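Local structure of Cow rumen GH26 endo-mannanase (Metagenome, 6UEH) at residues P136-V141 against S163-K168; Y199-G204 against Y475-E480; L363-P368 against F411-N416. The protein hydrolyses internal beta-1,4-mannosidic linkages of mannans, probably including galactomannan, as an endo-acting mannanase of glycoside hydrolase family 26. One frame throughout, in Å; residues are numbered along the deposited sequence.

Contact 1: residues P136-V141 against S163-K168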
loop_
_atom_site.group_PDB
_atom_site.type_symbol
_atom_site.label_atom_id
_atom_site.label_comp_id
_atom_site.label_asym_id
_atom_site.label_seq_id
_atom_site.Cartn_x
_atom_site.Cartn_y
_atom_site.Cartn_z
ATOM N N PRO A 136 14.048 8.586 -2.958
ATOM C CA PRO A 136 13.374 9.736 -2.353
ATOM C C PRO A 136 13.906 10.043 -0.960
ATOM O O PRO A 136 14.250 9.122 -0.219
ATOM C CB PRO A 136 11.911 9.290 -2.289
ATOM C CG PRO A 136 11.774 8.305 -3.393
ATOM C CD PRO A 136 13.087 7.578 -3.443
ATOM N N ASP A 137 13.989 11.323 -0.618
ATOM C CA ASP A 137 14.375 11.722 0.729
ATOM C C ASP A 137 13.178 11.545 1.659
ATOM O O ASP A 137 12.331 12.433 1.770
ATOM C CB ASP A 137 14.870 13.170 0.751
ATOM C CG ASP A 137 15.619 13.515 2.029
ATOM O OD1 ASP A 137 15.394 12.847 3.061
ATOM O OD2 ASP A 137 16.437 14.459 2.002
ATOM N N PHE A 138 13.116 10.393 2.320
ATOM C CA PHE A 138 11.993 10.069 3.195
ATOM C C PHE A 138 11.989 10.930 4.454
ATOM O O PHE A 138 10.934 11.184 5.036
ATOM C CB PHE A 138 12.024 8.588 3.580
ATOM C CG PHE A 138 11.938 7.653 2.407
ATOM C CD1 PHE A 138 10.783 7.579 1.646
ATOM C CD2 PHE A 138 13.008 6.838 2.071
ATOM C CE1 PHE A 138 10.699 6.717 0.568
ATOM C CE2 PHE A 138 12.930 5.971 0.995
ATOM C CZ PHE A 138 11.774 5.911 0.243
ATOM N N SER A 139 13.169 11.378 4.869
ATOM C CA SER A 139 13.295 12.174 6.085
ATOM C C SER A 139 12.742 13.583 5.898
ATOM O O SER A 139 12.444 14.273 6.872
ATOM C CB SER A 139 14.758 12.248 6.528
ATOM O OG SER A 139 15.533 12.985 5.597
ATOM N N LYS A 140 12.612 14.007 4.645
ATOM C CA LYS A 140 12.150 15.360 4.349
ATOM C C LYS A 140 10.646 15.420 4.099
ATOM O O LYS A 140 10.107 16.480 3.785
ATOM C CB LYS A 140 12.904 15.930 3.147
ATOM C CG LYS A 140 14.285 16.467 3.491
ATOM C CD LYS A 140 14.188 17.615 4.488
ATOM C CE LYS A 140 15.557 18.025 5.003
ATOM N NZ LYS A 140 16.460 18.469 3.904
ATOM N N VAL A 141 9.973 14.283 4.235
ATOM C CA VAL A 141 8.520 14.256 4.149
ATOM C C VAL A 141 7.923 15.030 5.320
ATOM O O VAL A 141 8.202 14.720 6.477
ATOM C CB VAL A 141 7.969 12.817 4.157
ATOM C CG1 VAL A 141 6.447 12.832 4.180
ATOM C CG2 VAL A 141 8.486 12.038 2.956
ATOM N N SER A 163 10.183 10.034 11.674
ATOM C CA SER A 163 11.595 10.020 12.043
ATOM C C SER A 163 12.260 8.690 11.706
ATOM O O SER A 163 13.481 8.612 11.605
ATOM C CB SER A 163 11.767 10.324 13.537
ATOM O OG SER A 163 11.433 9.202 14.336
ATOM N N VAL A 164 11.460 7.643 11.530
ATOM C CA VAL A 164 12.014 6.333 11.205
ATOM C C VAL A 164 11.673 5.915 9.776
ATOM O O VAL A 164 12.176 4.907 9.283
ATOM C CB VAL A 164 11.518 5.253 12.186
ATOM C CG1 VAL A 164 11.935 5.605 13.608
ATOM C CG2 VAL A 164 10.008 5.091 12.091
ATOM N N TYR A 165 10.831 6.704 9.116
ATOM C CA TYR A 165 10.401 6.416 7.750
ATOM C C TYR A 165 11.584 6.408 6.791
ATOM O O TYR A 165 12.298 7.405 6.666
ATOM C CB TYR A 165 9.359 7.439 7.294
ATOM C CG TYR A 165 8.662 7.105 5.991
ATOM C CD1 TYR A 165 8.026 5.882 5.812
ATOM C CD2 TYR A 165 8.607 8.028 4.953
ATOM C CE1 TYR A 165 7.375 5.577 4.625
ATOM C CE2 TYR A 165 7.955 7.733 3.761
ATOM C CZ TYR A 165 7.340 6.506 3.604
ATOM O OH TYR A 165 6.688 6.205 2.427
ATOM N N GLY A 166 11.789 5.279 6.121
ATOM C CA GLY A 166 12.899 5.132 5.198
ATOM C C GLY A 166 14.135 4.537 5.849
ATOM O O GLY A 166 15.055 4.098 5.158
ATOM N N LYS A 167 14.157 4.517 7.178
ATOM C CA LYS A 167 15.295 3.978 7.920
ATOM C C LYS A 167 14.982 2.618 8.545
ATOM O O LYS A 167 15.863 1.770 8.688
ATOM C CB LYS A 167 15.732 4.954 9.017
ATOM C CG LYS A 167 16.132 6.334 8.519
ATOM C CD LYS A 167 16.879 7.107 9.600
ATOM C CE LYS A 167 16.184 8.415 9.948
ATOM N NZ LYS A 167 16.092 9.341 8.783
ATOM N N LYS A 168 13.725 2.426 8.931
ATOM C CA LYS A 168 13.291 1.199 9.592
ATOM C C LYS A 168 11.923 0.761 9.084
ATOM O O LYS A 168 11.265 1.489 8.338
ATOM C CB LYS A 168 13.212 1.391 11.112
ATOM C CG LYS A 168 14.430 2.029 11.764
ATOM C CD LYS A 168 15.543 1.022 11.965
ATOM C CE LYS A 168 16.691 1.629 12.753
ATOM N NZ LYS A 168 17.758 0.625 13.008
#
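Phe-138 and Tyr-165 form a T-shaped aromatic pair where the loop after strand 123-132 of the accessory beta-sandwich meets the turn that joins helix 152-164 to strand 169-174 of the (beta/alpha)8 barrel. The edge of Phe-138 is directed at the face of Tyr-165, with ring centroids 5.2 Å apart and planes at 75°. Tyr-165 CG stands anti to its backbone N (chi1 -170°), on the side of the carbonyl carbon, and from there the ring reaches Phe-138; Tyr-165 CE2 lies 3.5 Å from Phe-138 CD1. Val-141 CG2 adds a looser contact at the edge of the Tyr-165 ring, and Phe-411 and Leu-415 of helix 408-417 also pack on Phe-138. The tyrosine OH is hydrogen-bonded to the backbone N of Ile-424. An alanine in place of Tyr-165 would probably leave the Phe-138 edge without its aromatic face and Ile-424 N without its hydroxyl mate. Within 136-141, Ser-139 OG bonds to the syn lone pair of Asp-137 OD1 at a short 2.5 Å. The Phe-138 ring packs closely on the Gly-166 backbone, Phe-138 CD2 lying 3.6 Å from Gly-166 CA; a CB there would collide with this same ring carbon.

Contact 2: residues Y199-G204 against Y475-E480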
loop_
_atom_site.group_PDB
_atom_site.type_symbol
_atom_site.label_atom_id
_atom_site.label_comp_id
_atom_site.label_asym_id
_atom_site.label_seq_id
_atom_site.Cartn_x
_atom_site.Cartn_y
_atom_site.Cartn_z
ATOM N N TYR A 199 8.040 -8.348 21.120
ATOM C CA TYR A 199 6.643 -8.020 20.861
ATOM C C TYR A 199 6.550 -7.069 19.668
ATOM O O TYR A 199 7.462 -6.276 19.435
ATOM C CB TYR A 199 5.991 -7.371 22.083
ATOM C CG TYR A 199 5.553 -8.320 23.175
ATOM C CD1 TYR A 199 4.459 -9.155 22.999
ATOM C CD2 TYR A 199 6.210 -8.352 24.398
ATOM C CE1 TYR A 199 4.044 -10.012 24.002
ATOM C CE2 TYR A 199 5.802 -9.204 25.410
ATOM C CZ TYR A 199 4.719 -10.032 25.206
ATOM O OH TYR A 199 4.306 -10.882 26.206
ATOM N N PRO A 200 5.447 -7.134 18.910
ATOM C CA PRO A 200 5.245 -6.117 17.873
ATOM C C PRO A 200 5.052 -4.744 18.506
ATOM O O PRO A 200 4.522 -4.659 19.614
ATOM C CB PRO A 200 3.971 -6.583 17.165
ATOM C CG PRO A 200 3.240 -7.368 18.208
ATOM C CD PRO A 200 4.313 -8.072 18.993
ATOM N N ALA A 201 5.484 -3.691 17.822
ATOM C CA ALA A 201 5.345 -2.339 18.351
ATOM C C ALA A 201 3.922 -1.826 18.158
ATOM O O ALA A 201 3.359 -1.171 19.038
ATOM C CB ALA A 201 6.345 -1.403 17.685
ATOM N N ILE A 202 3.353 -2.131 16.998
ATOM C CA ILE A 202 2.008 -1.695 16.642
ATOM C C ILE A 202 0.996 -2.816 16.870
ATOM O O ILE A 202 1.226 -3.959 16.482
ATOM C CB ILE A 202 1.950 -1.229 15.165
ATOM C CG1 ILE A 202 2.760 0.058 14.983
ATOM C CG2 ILE A 202 0.513 -1.026 14.706
ATOM C CD1 ILE A 202 2.837 0.542 13.549
ATOM N N ARG A 203 -0.118 -2.492 17.517
ATOM C CA ARG A 203 -1.195 -3.460 17.692
ATOM C C ARG A 203 -2.434 -2.995 16.933
ATOM O O ARG A 203 -2.816 -1.828 17.009
ATOM C CB ARG A 203 -1.509 -3.660 19.177
ATOM C CG ARG A 203 -2.596 -4.689 19.467
ATOM C CD ARG A 203 -2.541 -5.137 20.926
ATOM N NE ARG A 203 -3.624 -6.051 21.278
ATOM C CZ ARG A 203 -3.547 -6.962 22.245
ATOM N NH1 ARG A 203 -2.430 -7.093 22.948
ATOM N NH2 ARG A 203 -4.581 -7.753 22.501
ATOM N N GLY A 204 -3.041 -3.911 16.183
ATOM C CA GLY A 204 -4.213 -3.591 15.390
ATOM C C GLY A 204 -5.502 -3.968 16.092
ATOM O O GLY A 204 -5.626 -5.066 16.636
ATOM N N TYR A 475 16.822 -3.496 11.389
ATOM C CA TYR A 475 15.938 -2.740 10.512
ATOM C C TYR A 475 14.502 -2.699 11.043
ATOM O O TYR A 475 13.709 -1.851 10.640
ATOM C CB TYR A 475 15.969 -3.338 9.101
ATOM C CG TYR A 475 15.145 -2.572 8.089
ATOM C CD1 TYR A 475 15.576 -1.347 7.596
ATOM C CD2 TYR A 475 13.938 -3.078 7.623
ATOM C CE1 TYR A 475 14.826 -0.642 6.675
ATOM C CE2 TYR A 475 13.180 -2.380 6.696
ATOM C CZ TYR A 475 13.629 -1.163 6.227
ATOM O OH TYR A 475 12.879 -0.465 5.307
ATOM N N CYS A 476 14.170 -3.605 11.956
ATOM C CA CYS A 476 12.796 -3.708 12.436
ATOM C C CYS A 476 12.617 -3.155 13.844
ATOM O O CYS A 476 13.323 -3.544 14.773
ATOM C CB CYS A 476 12.329 -5.162 12.388
ATOM S SG CYS A 476 10.646 -5.455 13.006
ATOM N N ILE A 477 11.660 -2.245 13.991
ATOM C CA ILE A 477 11.329 -1.673 15.288
ATOM C C ILE A 477 10.293 -2.531 16.003
ATOM O O ILE A 477 9.222 -2.810 15.460
ATOM C CB ILE A 477 10.803 -0.232 15.143
ATOM C CG1 ILE A 477 11.938 0.690 14.693
ATOM C CG2 ILE A 477 10.201 0.260 16.451
ATOM C CD1 ILE A 477 11.494 2.090 14.370
ATOM N N THR A 478 10.624 -2.959 17.217
ATOM C CA THR A 478 9.707 -3.754 18.024
ATOM C C THR A 478 9.268 -2.939 19.239
ATOM O O THR A 478 9.663 -1.781 19.382
ATOM C CB THR A 478 10.351 -5.082 18.474
ATOM O OG1 THR A 478 11.416 -4.820 19.396
ATOM C CG2 THR A 478 10.905 -5.838 17.269
ATOM N N LEU A 479 8.460 -3.543 20.109
ATOM C CA LEU A 479 7.862 -2.819 21.233
ATOM C C LEU A 479 8.905 -2.135 22.120
ATOM O O LEU A 479 8.732 -0.983 22.524
ATOM C CB LEU A 479 7.006 -3.768 22.078
ATOM C CG LEU A 479 6.234 -3.126 23.234
ATOM C CD1 LEU A 479 5.376 -1.983 22.724
ATOM C CD2 LEU A 479 5.380 -4.155 23.964
ATOM N N GLU A 480 9.990 -2.847 22.403
ATOM C CA GLU A 480 11.044 -2.343 23.278
ATOM C C GLU A 480 11.762 -1.116 22.711
ATOM O O GLU A 480 12.340 -0.332 23.462
ATOM C CB GLU A 480 12.066 -3.449 23.553
ATOM C CG GLU A 480 12.767 -3.953 22.298
ATOM C CD GLU A 480 13.830 -4.996 22.588
ATOM O OE1 GLU A 480 13.905 -5.468 23.743
ATOM O OE2 GLU A 480 14.592 -5.340 21.658
HETATM O O HOH W 1 10.137 -6.005 22.032
#
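The entry to barrel strand 202-206 is joined here to the chain leaving the short final strand 476-477, and Tyr-199, Ala-201, Thr-478 and Leu-479 do most of the touching. One direct hydrogen bond ties the two: Leu-479 N donates to Tyr-199 O at 3.0 Å with a nearly straight N-H...O angle of 165°, the donor standing above the carbonyl plane. Thr-478 CB presses on the same oxygen. A water adds a second tie, accepting from Tyr-199 N and from Glu-480 N and hydrogen-bonding to Thr-478 OG1 at 3.2 Å, so it links three residues across the two segments.

Apolar contact runs alongside. Leu-479 CB meets Tyr-199 CB at 3.7 Å. Leu-479 CG is anti to the backbone N (chi1 -176°), and the CD2 branch of Leu-479 lies 3.8 Å from Tyr-199 CB. Leu-479 CB lies 3.6 Å from Pro-200 O, a buried carbonyl oxygen with no polar partner in the model. Ala-201 CB rests 3.6 Å from Thr-478 C. The end of the Tyr-199 side chain leads away from 475-480, its OH hydrogen-bonded to Glu-190, while Lys-198 makes a salt bridge with Glu-480. Ser-171 OG, on the strand lying between the two in sheet order, is hydrogen-bonded to both Ala-201 N and Ile-477 O. The contact thus links the last strand, 476-477, past the first, 169-174, to the second, 202-206; the return of the last strand beside the first is how a (beta/alpha)8 TIM barrel closes.

Contact 3: residues L363-P368 against F411-N416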
loop_
_atom_site.group_PDB
_atom_site.type_symbol
_atom_site.label_atom_id
_atom_site.label_comp_id
_atom_site.label_asym_id
_atom_site.label_seq_id
_atom_site.Cartn_x
_atom_site.Cartn_y
_atom_site.Cartn_z
ATOM N N LEU A 363 -4.996 2.445 -0.351
ATOM C CA LEU A 363 -5.022 2.603 -1.794
ATOM C C LEU A 363 -4.515 1.312 -2.406
ATOM O O LEU A 363 -3.776 0.563 -1.765
ATOM C CB LEU A 363 -4.170 3.793 -2.248
ATOM C CG LEU A 363 -4.694 5.205 -1.967
ATOM C CD1 LEU A 363 -3.658 6.247 -2.359
ATOM C CD2 LEU A 363 -5.998 5.453 -2.703
ATOM N N TYR A 364 -4.924 1.042 -3.639
ATOM C CA TYR A 364 -4.348 -0.061 -4.391
ATOM C C TYR A 364 -3.532 0.493 -5.552
ATOM O O TYR A 364 -3.510 1.701 -5.779
ATOM C CB TYR A 364 -5.440 -1.014 -4.877
ATOM C CG TYR A 364 -5.999 -1.869 -3.764
ATOM C CD1 TYR A 364 -5.396 -3.071 -3.416
ATOM C CD2 TYR A 364 -7.115 -1.462 -3.042
ATOM C CE1 TYR A 364 -5.897 -3.852 -2.391
ATOM C CE2 TYR A 364 -7.625 -2.238 -2.017
ATOM C CZ TYR A 364 -7.012 -3.430 -1.695
ATOM O OH TYR A 364 -7.512 -4.204 -0.673
ATOM N N ALA A 365 -2.847 -0.386 -6.272
ATOM C CA ALA A 365 -1.982 0.047 -7.360
ATOM C C ALA A 365 -2.262 -0.731 -8.640
ATOM O O ALA A 365 -1.356 -0.968 -9.436
ATOM C CB ALA A 365 -0.524 -0.101 -6.962
ATOM N N TRP A 366 -3.519 -1.122 -8.833
ATOM C CA TRP A 366 -3.905 -1.908 -10.002
ATOM C C TRP A 366 -3.662 -1.149 -11.302
ATOM O O TRP A 366 -3.179 -1.711 -12.283
ATOM C CB TRP A 366 -5.381 -2.317 -9.924
ATOM C CG TRP A 366 -5.787 -2.969 -8.639
ATOM C CD1 TRP A 366 -6.798 -2.577 -7.808
ATOM C CD2 TRP A 366 -5.202 -4.131 -8.037
ATOM N NE1 TRP A 366 -6.877 -3.421 -6.728
ATOM C CE2 TRP A 366 -5.907 -4.383 -6.844
ATOM C CE3 TRP A 366 -4.149 -4.983 -8.390
ATOM C CZ2 TRP A 366 -5.596 -5.450 -6.003
ATOM C CZ3 TRP A 366 -3.840 -6.040 -7.552
ATOM C CH2 TRP A 366 -4.561 -6.263 -6.373
ATOM N N SER A 367 -4.005 0.135 -11.294
ATOM C CA SER A 367 -3.909 0.973 -12.480
ATOM C C SER A 367 -3.765 2.427 -12.041
ATOM O O SER A 367 -3.914 2.722 -10.857
ATOM C CB SER A 367 -5.146 0.786 -13.366
ATOM O OG SER A 367 -6.286 1.395 -12.784
ATOM N N PRO A 368 -3.456 3.339 -12.979
ATOM C CA PRO A 368 -3.434 4.759 -12.613
ATOM C C PRO A 368 -4.753 5.254 -12.016
ATOM O O PRO A 368 -4.738 6.165 -11.186
ATOM C CB PRO A 368 -3.148 5.455 -13.945
ATOM C CG PRO A 368 -2.351 4.461 -14.707
ATOM C CD PRO A 368 -2.902 3.114 -14.329
ATOM N N PHE A 411 5.042 -0.200 -3.787
ATOM C CA PHE A 411 5.417 0.872 -2.874
ATOM C C PHE A 411 5.643 2.184 -3.623
ATOM O O PHE A 411 5.104 3.223 -3.244
ATOM C CB PHE A 411 6.671 0.502 -2.080
ATOM C CG PHE A 411 7.164 1.607 -1.193
ATOM C CD1 PHE A 411 6.561 1.850 0.032
ATOM C CD2 PHE A 411 8.221 2.414 -1.587
ATOM C CE1 PHE A 411 7.006 2.875 0.847
ATOM C CE2 PHE A 411 8.671 3.440 -0.776
ATOM C CZ PHE A 411 8.063 3.669 0.442
ATOM N N TYR A 412 6.424 2.138 -4.695
ATOM C CA TYR A 412 6.775 3.368 -5.396
ATOM C C TYR A 412 5.649 3.879 -6.293
ATOM O O TYR A 412 5.587 5.072 -6.592
ATOM C CB TYR A 412 8.067 3.170 -6.190
ATOM C CG TYR A 412 9.272 3.216 -5.282
ATOM C CD1 TYR A 412 9.736 4.426 -4.785
ATOM C CD2 TYR A 412 9.918 2.053 -4.885
ATOM C CE1 TYR A 412 10.822 4.482 -3.935
ATOM C CE2 TYR A 412 11.009 2.100 -4.035
ATOM C CZ TYR A 412 11.456 3.320 -3.564
ATOM O OH TYR A 412 12.538 3.380 -2.717
ATOM N N THR A 413 4.751 2.989 -6.703
ATOM C CA THR A 413 3.548 3.416 -7.410
ATOM C C THR A 413 2.673 4.251 -6.474
ATOM O O THR A 413 2.204 5.334 -6.839
ATOM C CB THR A 413 2.741 2.216 -7.946
ATOM O OG1 THR A 413 3.511 1.531 -8.940
ATOM C CG2 THR A 413 1.426 2.678 -8.564
ATOM N N LEU A 414 2.471 3.745 -5.261
ATOM C CA LEU A 414 1.713 4.462 -4.243
ATOM C C LEU A 414 2.414 5.756 -3.838
ATOM O O LEU A 414 1.763 6.767 -3.589
ATOM C CB LEU A 414 1.490 3.573 -3.015
ATOM C CG LEU A 414 0.583 2.360 -3.227
ATOM C CD1 LEU A 414 0.519 1.496 -1.979
ATOM C CD2 LEU A 414 -0.807 2.810 -3.636
ATOM N N LEU A 415 3.743 5.721 -3.775
ATOM C CA LEU A 415 4.518 6.900 -3.394
ATOM C C LEU A 415 4.322 8.026 -4.395
ATOM O O LEU A 415 4.104 9.177 -4.023
ATOM C CB LEU A 415 6.005 6.551 -3.265
ATOM C CG LEU A 415 6.959 7.661 -2.810
ATOM C CD1 LEU A 415 8.044 7.090 -1.916
ATOM C CD2 LEU A 415 7.584 8.373 -4.005
ATOM N N ASN A 416 4.401 7.685 -5.673
ATOM C CA ASN A 416 4.227 8.683 -6.711
ATOM C C ASN A 416 2.779 9.152 -6.815
ATOM O O ASN A 416 2.527 10.283 -7.228
ATOM C CB ASN A 416 4.727 8.140 -8.047
ATOM C CG ASN A 416 6.241 8.062 -8.103
ATOM O OD1 ASN A 416 6.916 9.080 -8.257
ATOM N ND2 ASN A 416 6.782 6.857 -7.967
#
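Tyr-412 O is gripped twice within helix 408-417: Asn-416 N reaches it at 3.0 Å, and Asn-416 ND2, from the opposite face of the carbonyl plane, at 2.6 Å with a bent N-H...O angle of 139°. The side-chain amide thus doubles the helical backbone bond. Between the segments themselves no hydrogen bond forms, and the join is apolar. Thr-413 turns toward the loop: with OG1 beside the backbone N (chi1 -65°) the hydroxyl bonds back to Pro-409 O, while Thr-413 CG2 meets Ala-365 CB at 3.8 Å. The next residue, Leu-414, presents the single branch CD2 to the loop. That methyl touches Leu-363 CB at 3.8 Å and Tyr-364 O at 3.6 Å, and lies more loosely, at 4.4 Å, from Ala-365 CB. Tyr-364 O is consequently buried under a methyl group, with no polar partner in the model. Tyr-385 and Ile-424, on strands 382-387 and 423-429, also pack on Leu-414, and Leu-363 backbone-bonds to Gly-384. The contact thus lays the loop after strand 357-362 on helix 408-417, the helix linking strands 382-387 and 423-429 of the (beta/alpha)8 barrel.

Contact 1 is the bridge among the three. Its centre lies 18 Å from those of contacts 2 and 3, which are 26 Å apart and do not touch, their nearest atoms being about 8 Å apart. On one side Val-164 CG1 packs on Ile-477 CD1 at 3.6 Å, joining 163-168 to the final strand of contact 2; on the other Tyr-165 OH meets Phe-411 CZ at 3.5 Å on the helix of contact 3. Along the chain, contact 3 is nested within the loop closed by contact 2. As in other TIM-barrel hydrolases, the catalytic centre probably lies at the C-terminal ends of the strands, the end from which loop 363-368 departs. The calcium ion sits apart, in the accessory beta-sandwich.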